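Local coordinates for oligopeptide ABC transporter, periplasmic oligopeptide-binding protein, putative (Thermotoga maritima MSB8, PDB 5IPW) that probably binds peptides in the periplasm as the solute-binding component of an oligopeptide ABC transporter, at residues I526-I534 and Y553-Q561; A388-Y396 and M494-S502. All blocks are in the same frame, centred on the assembly; numbering follows the deposited sequence.

Interaction 1: residues I526-I534 and Y553-Q561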
loop_
_atom_site.group_PDB
_atom_site.type_symbol
_atom_site.label_atom_id
_atom_site.label_comp_id
_atom_site.label_asym_id
_atom_site.label_seq_id
_atom_site.Cartn_x
_atom_site.Cartn_y
_atom_site.Cartn_z
ATOM N N ILE A 526 21.986 8.411 -14.703
ATOM C CA ILE A 526 20.761 7.619 -14.822
ATOM C C ILE A 526 19.755 8.305 -15.746
ATOM O O ILE A 526 19.086 7.656 -16.546
ATOM C CB ILE A 526 20.117 7.371 -13.439
ATOM C CG1 ILE A 526 20.993 6.425 -12.617
ATOM C CG2 ILE A 526 18.715 6.780 -13.580
ATOM C CD1 ILE A 526 20.726 6.484 -11.134
ATOM N N SER A 527 19.649 9.622 -15.623
ATOM C CA SER A 527 18.755 10.404 -16.462
ATOM C C SER A 527 19.290 10.480 -17.898
ATOM O O SER A 527 18.522 10.419 -18.863
ATOM C CB SER A 527 18.596 11.798 -15.866
ATOM O OG SER A 527 17.509 12.481 -16.444
ATOM N N TYR A 528 20.613 10.606 -18.023
ATOM C CA TYR A 528 21.293 10.578 -19.323
ATOM C C TYR A 528 21.088 9.227 -20.033
ATOM O O TYR A 528 20.864 9.183 -21.246
ATOM C CB TYR A 528 22.788 10.910 -19.143
ATOM C CG TYR A 528 23.644 10.778 -20.391
ATOM C CD1 TYR A 528 23.251 11.351 -21.601
ATOM C CD2 TYR A 528 24.861 10.099 -20.353
ATOM C CE1 TYR A 528 24.031 11.234 -22.740
ATOM C CE2 TYR A 528 25.651 9.978 -21.488
ATOM C CZ TYR A 528 25.230 10.548 -22.680
ATOM O OH TYR A 528 25.998 10.437 -23.817
ATOM N N TYR A 529 21.124 8.142 -19.262
ATOM C CA TYR A 529 20.975 6.789 -19.798
ATOM C C TYR A 529 19.570 6.538 -20.329
ATOM O O TYR A 529 19.391 6.113 -21.467
ATOM C CB TYR A 529 21.293 5.779 -18.704
ATOM C CG TYR A 529 21.183 4.332 -19.118
ATOM C CD1 TYR A 529 19.958 3.673 -19.110
ATOM C CD2 TYR A 529 22.313 3.611 -19.491
ATOM C CE1 TYR A 529 19.859 2.341 -19.475
ATOM C CE2 TYR A 529 22.227 2.279 -19.856
ATOM C CZ TYR A 529 20.999 1.646 -19.846
ATOM O OH TYR A 529 20.910 0.319 -20.210
ATOM N N ILE A 530 18.576 6.791 -19.488
ATOM C CA ILE A 530 17.180 6.587 -19.862
ATOM C C ILE A 530 16.875 7.400 -21.110
ATOM O O ILE A 530 16.302 6.884 -22.068
ATOM C CB ILE A 530 16.219 6.991 -18.721
ATOM C CG1 ILE A 530 16.361 6.030 -17.538
ATOM C CG2 ILE A 530 14.769 6.986 -19.197
ATOM C CD1 ILE A 530 15.818 6.574 -16.235
ATOM N N ASP A 531 17.270 8.671 -21.093
ATOM C CA ASP A 531 17.045 9.560 -22.232
ATOM C C ASP A 531 17.669 9.032 -23.523
ATOM O O ASP A 531 17.045 9.088 -24.584
ATOM C CB ASP A 531 17.560 10.981 -21.949
ATOM C CG ASP A 531 16.439 11.978 -21.681
ATOM O OD1 ASP A 531 15.281 11.563 -21.450
ATOM O OD2 ASP A 531 16.721 13.193 -21.712
ATOM N N LYS A 532 18.894 8.521 -23.430
ATOM C CA LYS A 532 19.597 8.008 -24.605
ATOM C C LYS A 532 18.962 6.718 -25.119
ATOM O O LYS A 532 18.434 6.683 -26.228
ATOM C CB LYS A 532 21.085 7.784 -24.299
ATOM C CG LYS A 532 21.904 7.332 -25.501
ATOM C CD LYS A 532 23.383 7.222 -25.173
ATOM C CE LYS A 532 24.149 6.543 -26.298
ATOM N NZ LYS A 532 25.589 6.382 -25.965
ATOM N N ASN A 533 18.993 5.673 -24.300
ATOM C CA ASN A 533 18.615 4.334 -24.745
ATOM C C ASN A 533 17.112 4.104 -24.829
ATOM O O ASN A 533 16.603 3.700 -25.871
ATOM C CB ASN A 533 19.237 3.283 -23.830
ATOM C CG ASN A 533 20.742 3.415 -23.741
ATOM O OD1 ASN A 533 21.331 4.331 -24.313
ATOM N ND2 ASN A 533 21.373 2.502 -23.018
ATOM N N ILE A 534 16.405 4.368 -23.738
ATOM C CA ILE A 534 14.999 3.981 -23.633
ATOM C C ILE A 534 14.079 4.837 -24.503
ATOM O O ILE A 534 13.176 4.303 -25.143
ATOM C CB ILE A 534 14.513 3.985 -22.163
ATOM C CG1 ILE A 534 14.948 2.699 -21.450
ATOM C CG2 ILE A 534 12.993 4.091 -22.078
ATOM C CD1 ILE A 534 16.445 2.506 -21.330
ATOM N N TYR A 553 22.671 0.379 -14.341
ATOM C CA TYR A 553 22.022 0.601 -15.638
ATOM C C TYR A 553 21.097 -0.556 -16.003
ATOM O O TYR A 553 20.158 -0.385 -16.785
ATOM C CB TYR A 553 23.055 0.772 -16.755
ATOM C CG TYR A 553 23.788 2.103 -16.803
ATOM C CD1 TYR A 553 23.184 3.292 -16.388
ATOM C CD2 TYR A 553 25.082 2.178 -17.318
ATOM C CE1 TYR A 553 23.858 4.500 -16.456
ATOM C CE2 TYR A 553 25.760 3.383 -17.390
ATOM C CZ TYR A 553 25.144 4.541 -16.959
ATOM O OH TYR A 553 25.811 5.741 -17.029
ATOM N N ARG A 554 21.384 -1.732 -15.450
ATOM C CA ARG A 554 20.585 -2.929 -15.689
ATOM C C ARG A 554 19.241 -2.850 -14.965
ATOM O O ARG A 554 18.195 -3.139 -15.554
ATOM C CB ARG A 554 21.367 -4.185 -15.257
ATOM C CG ARG A 554 21.317 -5.343 -16.249
ATOM C CD ARG A 554 21.577 -4.905 -17.688
ATOM N NE ARG A 554 22.611 -3.869 -17.788
ATOM C CZ ARG A 554 22.741 -3.012 -18.801
ATOM N NH1 ARG A 554 21.907 -3.038 -19.837
ATOM N NH2 ARG A 554 23.716 -2.111 -18.779
ATOM N N LEU A 555 19.275 -2.453 -13.693
ATOM C CA LEU A 555 18.050 -2.241 -12.909
ATOM C C LEU A 555 17.072 -1.288 -13.592
ATOM O O LEU A 555 15.861 -1.444 -13.459
ATOM C CB LEU A 555 18.374 -1.713 -11.510
ATOM C CG LEU A 555 18.812 -2.747 -10.480
ATOM C CD1 LEU A 555 19.325 -2.053 -9.230
ATOM C CD2 LEU A 555 17.678 -3.695 -10.125
ATOM N N VAL A 556 17.595 -0.303 -14.318
ATOM C CA VAL A 556 16.743 0.602 -15.085
ATOM C C VAL A 556 16.032 -0.192 -16.170
ATOM O O VAL A 556 14.813 -0.115 -16.294
ATOM C CB VAL A 556 17.543 1.753 -15.730
ATOM C CG1 VAL A 556 16.648 2.612 -16.610
ATOM C CG2 VAL A 556 18.204 2.614 -14.661
ATOM N N ASP A 557 16.803 -0.957 -16.941
ATOM C CA ASP A 557 16.265 -1.773 -18.034
ATOM C C ASP A 557 15.145 -2.688 -17.555
ATOM O O ASP A 557 14.103 -2.808 -18.210
ATOM C CB ASP A 557 17.372 -2.618 -18.671
ATOM C CG ASP A 557 18.343 -1.789 -19.489
ATOM O OD1 ASP A 557 17.880 -0.967 -20.309
ATOM O OD2 ASP A 557 19.566 -1.970 -19.314
ATOM N N LEU A 558 15.376 -3.321 -16.407
ATOM C CA LEU A 558 14.375 -4.169 -15.772
ATOM C C LEU A 558 13.082 -3.407 -15.514
ATOM O O LEU A 558 12.000 -3.884 -15.864
ATOM C CB LEU A 558 14.906 -4.749 -14.455
ATOM C CG LEU A 558 16.042 -5.777 -14.539
ATOM C CD1 LEU A 558 16.365 -6.314 -13.153
ATOM C CD2 LEU A 558 15.697 -6.927 -15.475
ATOM N N TYR A 559 13.189 -2.222 -14.913
ATOM C CA TYR A 559 11.994 -1.445 -14.598
ATOM C C TYR A 559 11.178 -1.127 -15.840
ATOM O O TYR A 559 9.959 -1.279 -15.839
ATOM C CB TYR A 559 12.313 -0.132 -13.885
ATOM C CG TYR A 559 11.050 0.656 -13.645
ATOM C CD1 TYR A 559 10.174 0.299 -12.625
ATOM C CD2 TYR A 559 10.694 1.708 -14.481
ATOM C CE1 TYR A 559 8.995 0.990 -12.424
ATOM C CE2 TYR A 559 9.519 2.404 -14.287
ATOM C CZ TYR A 559 8.673 2.039 -13.258
ATOM O OH TYR A 559 7.504 2.732 -13.063
ATOM N N TYR A 560 11.847 -0.673 -16.894
ATOM C CA TYR A 560 11.136 -0.253 -18.101
ATOM C C TYR A 560 10.562 -1.424 -18.894
ATOM O O TYR A 560 9.635 -1.252 -19.691
ATOM C CB TYR A 560 12.009 0.671 -18.954
ATOM C CG TYR A 560 11.951 2.080 -18.423
ATOM C CD1 TYR A 560 12.827 2.513 -17.430
ATOM C CD2 TYR A 560 10.973 2.960 -18.863
ATOM C CE1 TYR A 560 12.749 3.798 -16.919
ATOM C CE2 TYR A 560 10.888 4.245 -18.361
ATOM C CZ TYR A 560 11.775 4.659 -17.392
ATOM O OH TYR A 560 11.677 5.937 -16.901
ATOM N N GLN A 561 11.100 -2.614 -18.649
ATOM C CA GLN A 561 10.468 -3.842 -19.110
ATOM C C GLN A 561 9.205 -4.087 -18.307
ATOM O O GLN A 561 8.134 -4.297 -18.876
ATOM C CB GLN A 561 11.407 -5.041 -18.969
ATOM C CG GLN A 561 12.405 -5.178 -20.105
ATOM C CD GLN A 561 13.194 -6.468 -20.017
ATOM O OE1 GLN A 561 14.172 -6.560 -19.270
ATOM N NE2 GLN A 561 12.773 -7.477 -20.779
#
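The ring of Tyr529 lies over a face of the Tyr553 ring in an offset stack, with centroids 4.3 Å apart and planes inclined by only 15°. CD2 of Tyr529 is the atom that sits over that face, displaced toward its rim near CD1 and CG of Tyr553. At its far end Tyr529 OH donates a hydrogen bond to Asp557 OD2 (2.8 Å), reaching it on the syn side and somewhat out of the carboxylate plane. Because CG of Tyr529 stands opposite its own backbone N (chi1 -180°), the side chain extends across to helix 553-561 and enters as a knob into the hole made by Tyr553, Arg554, Val556 and Asp557. This is a single knob-into-hole contact between two helices, whose segment axes approach to 10.7 Å and cross at -51°. Beside it the contact is apolar: CG1 of Ile530 meets Val556 CG1 at 3.6 Å, and toward the end of the segment CG2 of Ile534 lies 4.0 Å from Tyr560 CD2. Within its own helix, Arg554 NH1 forms a salt bridge with Asp557 OD2 (2.6 Å), so this one oxygen serves both the phenol and the guanidinium and would probably be held in its anionic form. Glu550 takes the other end of that guanidinium through NH2, and Tyr553 OH is hydrogen-bonded to Glu547.

Interaction 2: residues A388-Y396 and M494-S502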
loop_
_atom_site.group_PDB
_atom_site.type_symbol
_atom_site.label_atom_id
_atom_site.label_comp_id
_atom_site.label_asym_id
_atom_site.label_seq_id
_atom_site.Cartn_x
_atom_site.Cartn_y
_atom_site.Cartn_z
ATOM N N ALA A 388 17.805 -6.269 3.555
ATOM C CA ALA A 388 17.003 -5.116 3.979
ATOM C C ALA A 388 16.199 -4.832 2.749
ATOM O O ALA A 388 16.580 -4.000 1.926
ATOM C CB ALA A 388 17.852 -3.922 4.320
ATOM N N SER A 389 15.095 -5.557 2.627
ATOM C CA SER A 389 14.510 -5.857 1.337
ATOM C C SER A 389 13.028 -6.170 1.472
ATOM O O SER A 389 12.445 -5.974 2.537
ATOM C CB SER A 389 15.259 -7.043 0.721
ATOM O OG SER A 389 15.259 -8.183 1.564
ATOM N N LEU A 390 12.429 -6.659 0.387
ATOM C CA LEU A 390 10.996 -6.920 0.349
ATOM C C LEU A 390 10.605 -7.873 1.469
ATOM O O LEU A 390 11.225 -8.923 1.644
ATOM C CB LEU A 390 10.576 -7.452 -1.027
ATOM C CG LEU A 390 10.965 -6.553 -2.220
ATOM C CD1 LEU A 390 10.507 -7.124 -3.555
ATOM C CD2 LEU A 390 10.429 -5.140 -2.048
ATOM N N VAL A 391 9.602 -7.460 2.242
ATOM C CA VAL A 391 9.173 -8.176 3.445
ATOM C C VAL A 391 8.488 -9.496 3.114
ATOM O O VAL A 391 7.977 -9.673 2.007
ATOM C CB VAL A 391 8.202 -7.335 4.311
ATOM C CG1 VAL A 391 8.860 -6.042 4.762
ATOM C CG2 VAL A 391 6.894 -7.055 3.575
ATOM N N SER A 392 8.474 -10.414 4.082
ATOM C CA SER A 392 7.764 -11.687 3.934
ATOM C C SER A 392 6.261 -11.460 3.755
ATOM O O SER A 392 5.664 -10.598 4.411
ATOM C CB SER A 392 8.044 -12.613 5.123
ATOM O OG SER A 392 7.939 -11.924 6.351
ATOM N N GLY A 393 5.672 -12.228 2.842
ATOM C CA GLY A 393 4.252 -12.122 2.523
ATOM C C GLY A 393 3.966 -11.097 1.443
ATOM O O GLY A 393 2.960 -10.387 1.504
ATOM N N SER A 394 4.844 -11.031 0.443
ATOM C CA SER A 394 4.710 -10.062 -0.633
ATOM C C SER A 394 5.075 -10.720 -1.952
ATOM O O SER A 394 5.979 -11.547 -1.994
ATOM C CB SER A 394 5.603 -8.849 -0.373
ATOM O OG SER A 394 6.967 -9.139 -0.613
ATOM N N PRO A 395 4.391 -10.334 -3.040
ATOM C CA PRO A 395 4.453 -11.094 -4.288
ATOM C C PRO A 395 5.854 -11.475 -4.725
ATOM O O PRO A 395 6.097 -12.633 -5.061
ATOM C CB PRO A 395 3.827 -10.147 -5.318
ATOM C CG PRO A 395 3.762 -8.807 -4.663
ATOM C CD PRO A 395 3.630 -9.085 -3.204
ATOM N N TYR A 396 6.767 -10.510 -4.697
ATOM C CA TYR A 396 8.106 -10.689 -5.252
ATOM C C TYR A 396 9.159 -10.958 -4.177
ATOM O O TYR A 396 10.358 -10.882 -4.461
ATOM C CB TYR A 396 8.482 -9.454 -6.067
ATOM C CG TYR A 396 7.314 -8.892 -6.837
ATOM C CD1 TYR A 396 6.712 -9.629 -7.850
ATOM C CD2 TYR A 396 6.789 -7.638 -6.533
ATOM C CE1 TYR A 396 5.629 -9.127 -8.553
ATOM C CE2 TYR A 396 5.708 -7.127 -7.230
ATOM C CZ TYR A 396 5.132 -7.874 -8.239
ATOM O OH TYR A 396 4.062 -7.372 -8.935
ATOM N N MET A 494 12.806 1.905 5.162
ATOM C CA MET A 494 12.511 1.333 3.863
ATOM C C MET A 494 11.097 0.778 3.858
ATOM O O MET A 494 10.895 -0.428 3.821
ATOM C CB MET A 494 13.526 0.248 3.533
ATOM C CG MET A 494 13.449 -0.256 2.104
ATOM S SD MET A 494 13.971 -1.972 2.020
ATOM C CE MET A 494 13.774 -2.275 0.266
ATOM N N ASP A 495 10.122 1.677 3.899
ATOM C CA ASP A 495 8.710 1.289 3.818
ATOM C C ASP A 495 8.323 0.946 2.384
ATOM O O ASP A 495 9.163 0.975 1.490
ATOM C CB ASP A 495 7.798 2.379 4.407
ATOM C CG ASP A 495 8.069 3.759 3.827
ATOM O OD1 ASP A 495 8.845 3.871 2.851
ATOM O OD2 ASP A 495 7.516 4.741 4.367
ATOM N N ARG A 496 7.061 0.585 2.180
ATOM C CA ARG A 496 6.553 0.213 0.865
ATOM C C ARG A 496 7.396 -0.887 0.241
ATOM O O ARG A 496 7.814 -0.789 -0.912
ATOM C CB ARG A 496 6.482 1.432 -0.058
ATOM C CG ARG A 496 5.699 2.588 0.539
ATOM C CD ARG A 496 5.508 3.720 -0.453
ATOM N NE ARG A 496 5.400 5.015 0.224
ATOM C CZ ARG A 496 6.430 5.798 0.561
ATOM N NH1 ARG A 496 7.687 5.443 0.294
ATOM N NH2 ARG A 496 6.198 6.955 1.172
ATOM N N ALA A 497 7.626 -1.941 1.017
ATOM C CA ALA A 497 8.423 -3.080 0.580
ATOM C C ALA A 497 7.578 -4.353 0.434
ATOM O O ALA A 497 8.071 -5.458 0.655
ATOM C CB ALA A 497 9.565 -3.307 1.557
ATOM N N ALA A 498 6.305 -4.189 0.074
ATOM C CA ALA A 498 5.441 -5.309 -0.291
ATOM C C ALA A 498 5.135 -5.220 -1.777
ATOM O O ALA A 498 5.472 -6.121 -2.546
ATOM C CB ALA A 498 4.157 -5.283 0.518
ATOM N N GLN A 499 4.500 -4.120 -2.176
ATOM C CA GLN A 499 4.226 -3.849 -3.575
ATOM C C GLN A 499 5.026 -2.617 -3.984
ATOM O O GLN A 499 4.527 -1.490 -3.917
ATOM C CB GLN A 499 2.730 -3.643 -3.804
ATOM C CG GLN A 499 2.360 -3.396 -5.257
ATOM C CD GLN A 499 2.997 -4.402 -6.188
ATOM O OE1 GLN A 499 4.090 -4.179 -6.699
ATOM N NE2 GLN A 499 2.335 -5.531 -6.383
ATOM N N PRO A 500 6.285 -2.828 -4.402
ATOM C CA PRO A 500 7.175 -1.723 -4.743
ATOM C C PRO A 500 6.739 -0.942 -5.968
ATOM O O PRO A 500 6.978 0.249 -6.024
ATOM C CB PRO A 500 8.510 -2.416 -5.052
ATOM C CG PRO A 500 8.361 -3.816 -4.585
ATOM C CD PRO A 500 6.911 -4.124 -4.701
ATOM N N LEU A 501 6.093 -1.606 -6.923
ATOM C CA LEU A 501 5.837 -1.021 -8.245
ATOM C C LEU A 501 4.902 0.196 -8.285
ATOM O O LEU A 501 4.861 0.905 -9.288
ATOM C CB LEU A 501 5.341 -2.104 -9.200
ATOM C CG LEU A 501 6.426 -3.126 -9.559
ATOM C CD1 LEU A 501 5.818 -4.431 -10.051
ATOM C CD2 LEU A 501 7.382 -2.556 -10.600
ATOM N N SER A 502 4.163 0.436 -7.208
ATOM C CA SER A 502 3.407 1.681 -7.050
ATOM C C SER A 502 4.289 2.827 -6.535
ATOM O O SER A 502 3.896 3.993 -6.607
ATOM C CB SER A 502 2.244 1.465 -6.081
ATOM O OG SER A 502 2.717 1.130 -4.785
HETATM O O HOH W 1 7.224 -8.497 -3.204
#
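Ala388 O faces the sulfur of Met494, with SD 3.3 Å away on a side chain that runs extended beyond CG. Here two irregular loops of the family 5 solute-binding fold meet: 388-396 lies against the residues that leave strand 489-494, the middle strand of a mixed sheet. At Leu390 the backbones come close, and its CA approaches Ala497 O in a CA-H...O contact; the side chains of Leu390 and Pro500 cross at about a right angle, Leu390 CD2 3.5 Å from Pro500 CG. The next residue supplies the direct hydrogen bond between the loops, Val391 N to Ala497 O (3.0 Å, 152° at the hydrogen). Ser394 lays CB beside Ala498, while its OG donates to Val391 O (2.9 Å). That OG also receives a hydrogen bond from a water bridging to Ala498 O and Tyr396 N. Pro395 CB covers the centre of one Tyr396 ring face, and the ring edge is met by Gln499 and Pro500. CG of Gln499 lies trans to the backbone N (chi1 -178°) and the chain bends at chi2, bringing the amide to that edge, where NE2 is hydrogen-bonded to Gly91 O and OE1 accepts from Leu501 N. Replacing Gln499 with an alanine would probably leave both partners unmated and uncover the tyrosine edge. The amide is turned 66° from the ring plane, with OE1 3.4 Å from Tyr396 CE2.

In the fold
Along the chain the two contacts come in series: interaction 2 joins loops at 388-396 and 494-502, and interaction 1 then pairs helices 523-534 and 550-564. Their centres lie 22 Å apart and their nearest atoms about 4 Å, without touching. Helix 568-584 meets Leu390, Tyr396 and Pro500 of interaction 2 and, outside interaction 1 itself, Leu555 and Leu558 of helix 550-564, so helix 550-564 is joined to the loops through helix 568-584, with helix 523-534 packed on it. Interaction 2 is buried, 9 Å from the centre of the chain, whereas interaction 1 is partly buried and lies 25 Å out. The layers thus run from the end of a central sheet strand outward to a peripheral helix pair.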